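Side-chain contacts in ubiquitin-conjugating enzyme E2, putative (Plasmodium falciparum, PDB 2Q0V), which probably takes part in ubiquitin transfer to proteins as a member of the E2 ubiquitin-conjugating family, related to the UBE2V-type E2 variants: residues A[113-118]-A[125-130]; A[76-81]-A[87-92]. All blocks are in the same frame, centred on the assembly; numbering follows the deposited sequence.

How the contacts relate
Contact 2 comes first along the chain and closes before contact 1 opens. It pairs strand 73-79 with strand 90-93, the outermost strand on that side of the four-stranded antiparallel sheet, whereas contact 1 sets the short helix 114-117 against the start of helix 125-135. Their centres lie about 10 Å apart, and helix 125-135 links them by packing on the sheet. Ile128 CD1 reaches Pro89 CG at 3.6 Å, and Ile128 CG2 meets Val91 CG2 at 3.8 Å. Ile125 CG2 lies 3.9 Å from Ile78 CD1. Ile128 thus touches residues of both contacts, and sheet, long helix and short helix form successive layers of one continuous E2 core.

Contact 1 (A[113-118]-A[125-130]); sequences LHILKN and IETILI. With PO4 (phosphate ion), chain B.
Lys117 NZ donates a hydrogen bond of 2.7 Å to O3 of a phosphate ion, probably taken up from the crystallisation liquor. The lysine reaches it on an extended chain, with CG anti to the backbone N (chi1 -166°), on the side of helix 114-117 turned away from helix 125-135. His114 presents the edge of its ring to the same ion, ND1 standing 3.9 Å from phosphate O2, while Asn118 CB, just past the helix end, lies over one face of the imidazole, and Ile115 CG2 approaches its edge in the ring plane.

The interface between the two helices is apolar and has no hydrogen bond across it. Ile115 carries it with both branches. CG1 sits between the backbone N and the carbonyl carbon (chi1 58°), sending CD1 against Ile128 CG1 at 3.5 Å, close to the Ile128 backbone as well; the CG2 branch touches Thr127 CG2 at 4.0 Å. Thr127 shows this methyl to the isoleucine and turns its hydroxyl to the backbone N of Thr124, to which it is hydrogen-bonded. At the next residue, Leu116 CD2 meets Ile128 CD1 at 4.2 Å, and Leu116 also rests on Val108. This packing of a short helix on the first turns of the long helix that backs the sheet is a feature of the E2 ubiquitin-conjugating fold.

Contact 2 (A[76-81]-A[87-92]); sequences LTIFCD and SPPTVK
Residues 76-79 and 90-92 run antiparallel, their axes 5.0 Å apart at an angle of 171°, with Thr77-Lys92 and Phe79-Thr90 as hydrogen-bonded pairs and Ile78-Val91 as the non-hydrogen-bonded pair between them. Each hydrogen-bonded pair makes two backbone bonds; Thr77 N to Lys92 O and Phe79 N to Thr90 O are both 2.9 Å. Thr90 N to Phe79 O is longer and less straight (154° at the hydrogen), its donor tilted from the carbonyl plane, where the strand gives way to Pro89.

On the face bearing Ile78 and Val91 the contact is apolar. Ile78 CG2, anti to the backbone N (chi1 -66° for CG1), runs alongside Pro89 and meets its CB at 3.5 Å. Leu76 lies side by side with Val91, CD1 touching CG1 at 4.0 Å, and Cys80 SG approaches the other end of the apolar row at Pro89 CB.

The face bearing Phe79 and Thr90 is more polar. Thr90 OG1 sits 3.4 Å from Phe79 CB, near the plane of the ring at its edge, and shares a water with Thr77 O. Thr77 OG1 is instead hydrogen-bonded to Asp94. A second water accepts from Asp81 N beside Ser87, beyond the paired strands. The arrangement is a beta hairpin whose apolar face is packed by helix 125-135, as in the antiparallel sheet of the E2 fold.

Contact 1 (A[113-118]-A[125-130])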
loop_
_atom_site.group_PDB
_atom_site.type_symbol
_atom_site.label_atom_id
_atom_site.label_comp_id
_atom_site.label_asym_id
_atom_site.label_seq_id
_atom_site.Cartn_x
_atom_site.Cartn_y
_atom_site.Cartn_z
ATOM N N LEU A 113 -11.987 -2.960 2.203
ATOM C CA LEU A 113 -11.288 -1.684 2.111
ATOM C C LEU A 113 -11.924 -0.930 0.926
ATOM O O LEU A 113 -11.915 -1.445 -0.205
ATOM C CB LEU A 113 -9.774 -1.908 1.925
ATOM C CG LEU A 113 -8.807 -0.742 2.204
ATOM C CD1 LEU A 113 -8.759 -0.370 3.696
ATOM C CD2 LEU A 113 -7.399 -0.974 1.674
ATOM N N HIS A 114 -12.493 0.253 1.192
ATOM C CA HIS A 114 -13.216 1.041 0.178
ATOM C C HIS A 114 -12.432 1.228 -1.086
ATOM O O HIS A 114 -12.913 0.893 -2.149
ATOM C CB HIS A 114 -13.659 2.438 0.673
ATOM C CG HIS A 114 -14.179 3.328 -0.442
ATOM N ND1 HIS A 114 -15.517 3.391 -0.793
ATOM C CD2 HIS A 114 -13.527 4.135 -1.322
ATOM C CE1 HIS A 114 -15.664 4.217 -1.817
ATOM N NE2 HIS A 114 -14.474 4.680 -2.159
ATOM N N ILE A 115 -11.221 1.765 -0.990
ATOM C CA ILE A 115 -10.505 2.130 -2.203
ATOM C C ILE A 115 -10.171 0.939 -3.085
ATOM O O ILE A 115 -9.958 1.127 -4.272
ATOM C CB ILE A 115 -9.244 3.032 -1.962
ATOM C CG1 ILE A 115 -8.245 2.361 -1.030
ATOM C CG2 ILE A 115 -9.615 4.443 -1.476
ATOM C CD1 ILE A 115 -7.065 1.892 -1.790
ATOM N N LEU A 116 -10.103 -0.272 -2.523
ATOM C CA LEU A 116 -9.820 -1.471 -3.342
ATOM C C LEU A 116 -11.097 -2.033 -3.908
ATOM O O LEU A 116 -11.145 -2.378 -5.083
ATOM C CB LEU A 116 -9.065 -2.558 -2.570
ATOM C CG LEU A 116 -7.608 -2.256 -2.172
ATOM C CD1 LEU A 116 -7.097 -3.376 -1.290
ATOM C CD2 LEU A 116 -6.681 -2.034 -3.380
ATOM N N LYS A 117 -12.117 -2.128 -3.053
ATOM C CA LYS A 117 -13.457 -2.560 -3.423
ATOM C C LYS A 117 -14.009 -1.716 -4.566
ATOM O O LYS A 117 -14.376 -2.235 -5.631
ATOM C CB LYS A 117 -14.382 -2.402 -2.224
ATOM C CG LYS A 117 -15.687 -3.114 -2.378
ATOM C CD LYS A 117 -16.671 -2.660 -1.345
ATOM C CE LYS A 117 -18.067 -3.025 -1.855
ATOM N NZ LYS A 117 -19.230 -2.720 -0.941
ATOM N N ASN A 118 -14.063 -0.408 -4.339
ATOM C CA ASN A 118 -14.549 0.525 -5.340
ATOM C C ASN A 118 -13.382 1.230 -5.941
ATOM O O ASN A 118 -13.345 2.449 -5.912
ATOM C CB ASN A 118 -15.457 1.565 -4.707
ATOM C CG ASN A 118 -16.500 0.957 -3.846
ATOM O OD1 ASN A 118 -16.521 1.171 -2.632
ATOM N ND2 ASN A 118 -17.371 0.148 -4.457
ATOM N N ILE A 125 -0.669 3.747 -5.368
ATOM C CA ILE A 125 0.029 3.030 -4.314
ATOM C C ILE A 125 -0.045 3.823 -2.993
ATOM O O ILE A 125 -0.385 3.259 -1.949
ATOM C CB ILE A 125 1.485 2.721 -4.749
ATOM C CG1 ILE A 125 1.466 1.662 -5.867
ATOM C CG2 ILE A 125 2.308 2.216 -3.560
ATOM C CD1 ILE A 125 2.518 1.829 -6.905
ATOM N N GLU A 126 0.223 5.124 -3.052
ATOM C CA GLU A 126 0.127 5.989 -1.887
ATOM C C GLU A 126 -1.272 6.002 -1.238
ATOM O O GLU A 126 -1.378 5.823 -0.016
ATOM C CB GLU A 126 0.633 7.384 -2.222
ATOM C CG GLU A 126 0.438 8.438 -1.156
ATOM C CD GLU A 126 1.080 9.795 -1.534
ATOM O OE1 GLU A 126 1.778 9.881 -2.596
ATOM O OE2 GLU A 126 0.882 10.778 -0.763
ATOM N N THR A 127 -2.325 6.151 -2.043
ATOM C CA THR A 127 -3.722 6.051 -1.538
ATOM C C THR A 127 -3.970 4.799 -0.695
ATOM O O THR A 127 -4.686 4.848 0.315
ATOM C CB THR A 127 -4.784 6.049 -2.690
ATOM O OG1 THR A 127 -4.433 7.026 -3.667
ATOM C CG2 THR A 127 -6.147 6.398 -2.169
ATOM N N ILE A 128 -3.411 3.681 -1.147
ATOM C CA ILE A 128 -3.571 2.401 -0.470
ATOM C C ILE A 128 -2.853 2.458 0.885
ATOM O O ILE A 128 -3.430 2.164 1.907
ATOM C CB ILE A 128 -3.005 1.246 -1.333
ATOM C CG1 ILE A 128 -3.794 1.107 -2.659
ATOM C CG2 ILE A 128 -2.928 -0.068 -0.494
ATOM C CD1 ILE A 128 -3.094 0.178 -3.706
ATOM N N LEU A 129 -1.610 2.904 0.870
ATOM C CA LEU A 129 -0.814 3.021 2.080
ATOM C C LEU A 129 -1.486 3.930 3.094
ATOM O O LEU A 129 -1.711 3.498 4.211
ATOM C CB LEU A 129 0.630 3.414 1.745
ATOM C CG LEU A 129 1.313 2.353 0.862
ATOM C CD1 LEU A 129 2.711 2.757 0.407
ATOM C CD2 LEU A 129 1.261 0.902 1.462
ATOM N N ILE A 130 -1.872 5.138 2.675
ATOM C CA ILE A 130 -2.720 6.052 3.449
ATOM C C ILE A 130 -4.007 5.442 3.985
ATOM O O ILE A 130 -4.348 5.591 5.143
ATOM C CB ILE A 130 -3.083 7.291 2.619
ATOM C CG1 ILE A 130 -1.831 8.094 2.302
ATOM C CG2 ILE A 130 -4.128 8.200 3.374
ATOM C CD1 ILE A 130 -2.146 9.362 1.364
HETATM P P PO4 B . -19.869 0.579 -0.611
HETATM O O1 PO4 B . -20.462 -0.094 0.608
HETATM O O2 PO4 B . -18.405 0.878 -0.356
HETATM O O3 PO4 B . -19.995 -0.314 -1.825
HETATM O O4 PO4 B . -20.640 1.847 -0.881
#

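Contact 2 (A[76-81]-A[87-92])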
loop_
_atom_site.group_PDB
_atom_site.type_symbol
_atom_site.label_atom_id
_atom_site.label_comp_id
_atom_site.label_asym_id
_atom_site.label_seq_id
_atom_site.Cartn_x
_atom_site.Cartn_y
_atom_site.Cartn_z
ATOM N N LEU A 76 5.265 -4.227 3.632
ATOM C CA LEU A 76 4.318 -4.796 2.736
ATOM C C LEU A 76 4.742 -4.741 1.288
ATOM O O LEU A 76 5.721 -4.098 0.951
ATOM C CB LEU A 76 2.896 -4.274 2.983
ATOM C CG LEU A 76 2.360 -2.866 3.174
ATOM C CD1 LEU A 76 0.873 -3.045 3.372
ATOM C CD2 LEU A 76 2.964 -2.091 4.348
ATOM N N THR A 77 4.039 -5.506 0.462
ATOM C CA THR A 77 4.390 -5.700 -0.927
ATOM C C THR A 77 3.150 -5.375 -1.746
ATOM O O THR A 77 2.081 -5.902 -1.485
ATOM C CB THR A 77 4.892 -7.175 -1.165
ATOM O OG1 THR A 77 6.093 -7.379 -0.415
ATOM C CG2 THR A 77 5.191 -7.456 -2.619
ATOM N N ILE A 78 3.297 -4.468 -2.704
ATOM C CA ILE A 78 2.203 -4.126 -3.635
ATOM C C ILE A 78 2.570 -4.603 -5.051
ATOM O O ILE A 78 3.649 -4.351 -5.545
ATOM C CB ILE A 78 1.826 -2.598 -3.553
ATOM C CG1 ILE A 78 1.240 -2.310 -2.166
ATOM C CG2 ILE A 78 0.825 -2.212 -4.626
ATOM C CD1 ILE A 78 0.668 -0.910 -1.949
ATOM N N PHE A 79 1.683 -5.334 -5.689
ATOM C CA PHE A 79 1.982 -5.814 -7.013
ATOM C C PHE A 79 1.021 -5.223 -8.006
ATOM O O PHE A 79 -0.176 -5.485 -7.913
ATOM C CB PHE A 79 1.884 -7.346 -7.086
ATOM C CG PHE A 79 2.050 -7.876 -8.494
ATOM C CD1 PHE A 79 3.320 -7.994 -9.051
ATOM C CD2 PHE A 79 0.937 -8.193 -9.271
ATOM C CE1 PHE A 79 3.484 -8.436 -10.348
ATOM C CE2 PHE A 79 1.092 -8.640 -10.589
ATOM C CZ PHE A 79 2.366 -8.761 -11.125
ATOM N N CYS A 80 1.534 -4.457 -8.962
ATOM C CA CYS A 80 0.694 -3.862 -10.018
ATOM C C CYS A 80 0.741 -4.696 -11.306
ATOM O O CYS A 80 1.756 -4.676 -12.004
ATOM C CB CYS A 80 1.161 -2.430 -10.338
ATOM S SG CYS A 80 1.285 -1.279 -8.916
ATOM N N ASP A 81 -0.335 -5.411 -11.635
ATOM C CA ASP A 81 -0.370 -6.179 -12.897
ATOM C C ASP A 81 -0.390 -5.283 -14.160
ATOM O O ASP A 81 -0.291 -4.043 -14.064
ATOM C CB ASP A 81 -1.503 -7.227 -12.906
ATOM C CG ASP A 81 -2.872 -6.617 -13.048
ATOM O OD1 ASP A 81 -2.949 -5.477 -13.549
ATOM O OD2 ASP A 81 -3.883 -7.285 -12.678
ATOM N N SER A 87 -6.996 -1.462 -12.932
ATOM C CA SER A 87 -7.325 -2.496 -11.966
ATOM C C SER A 87 -6.529 -2.279 -10.675
ATOM O O SER A 87 -5.413 -1.771 -10.737
ATOM C CB SER A 87 -6.998 -3.873 -12.549
ATOM O OG SER A 87 -7.907 -4.194 -13.600
ATOM N N PRO A 88 -7.097 -2.672 -9.507
ATOM C CA PRO A 88 -6.362 -2.474 -8.259
ATOM C C PRO A 88 -5.125 -3.366 -8.173
ATOM O O PRO A 88 -5.120 -4.472 -8.715
ATOM C CB PRO A 88 -7.392 -2.842 -7.183
ATOM C CG PRO A 88 -8.291 -3.792 -7.847
ATOM C CD PRO A 88 -8.418 -3.292 -9.258
ATOM N N PRO A 89 -4.077 -2.903 -7.478
ATOM C CA PRO A 89 -2.963 -3.815 -7.252
ATOM C C PRO A 89 -3.367 -4.844 -6.201
ATOM O O PRO A 89 -4.421 -4.694 -5.570
ATOM C CB PRO A 89 -1.865 -2.904 -6.693
ATOM C CG PRO A 89 -2.381 -1.518 -6.746
ATOM C CD PRO A 89 -3.855 -1.586 -6.863
ATOM N N THR A 90 -2.557 -5.889 -6.032
ATOM C CA THR A 90 -2.718 -6.799 -4.900
ATOM C C THR A 90 -1.830 -6.282 -3.788
ATOM O O THR A 90 -0.704 -5.804 -4.036
ATOM C CB THR A 90 -2.338 -8.307 -5.209
ATOM O OG1 THR A 90 -0.935 -8.427 -5.482
ATOM C CG2 THR A 90 -3.125 -8.855 -6.371
ATOM N N VAL A 91 -2.343 -6.382 -2.564
ATOM C CA VAL A 91 -1.672 -5.855 -1.397
ATOM C C VAL A 91 -1.520 -6.971 -0.375
ATOM O O VAL A 91 -2.493 -7.644 -0.027
ATOM C CB VAL A 91 -2.461 -4.640 -0.770
ATOM C CG1 VAL A 91 -1.666 -3.987 0.370
ATOM C CG2 VAL A 91 -2.840 -3.614 -1.832
ATOM N N LYS A 92 -0.292 -7.168 0.100
ATOM C CA LYS A 92 -0.059 -8.054 1.234
ATOM C C LYS A 92 0.998 -7.575 2.227
ATOM O O LYS A 92 2.035 -6.984 1.866
ATOM C CB LYS A 92 0.185 -9.515 0.809
ATOM C CG LYS A 92 1.308 -9.770 -0.146
ATOM C CD LYS A 92 1.063 -11.098 -0.895
ATOM C CE LYS A 92 -0.101 -10.986 -1.930
ATOM N NZ LYS A 92 -0.433 -12.256 -2.722
HETATM O O HOH W 1 1.054 -8.205 -3.555
HETATM O O HOH W 2 -3.122 -4.102 -10.666
#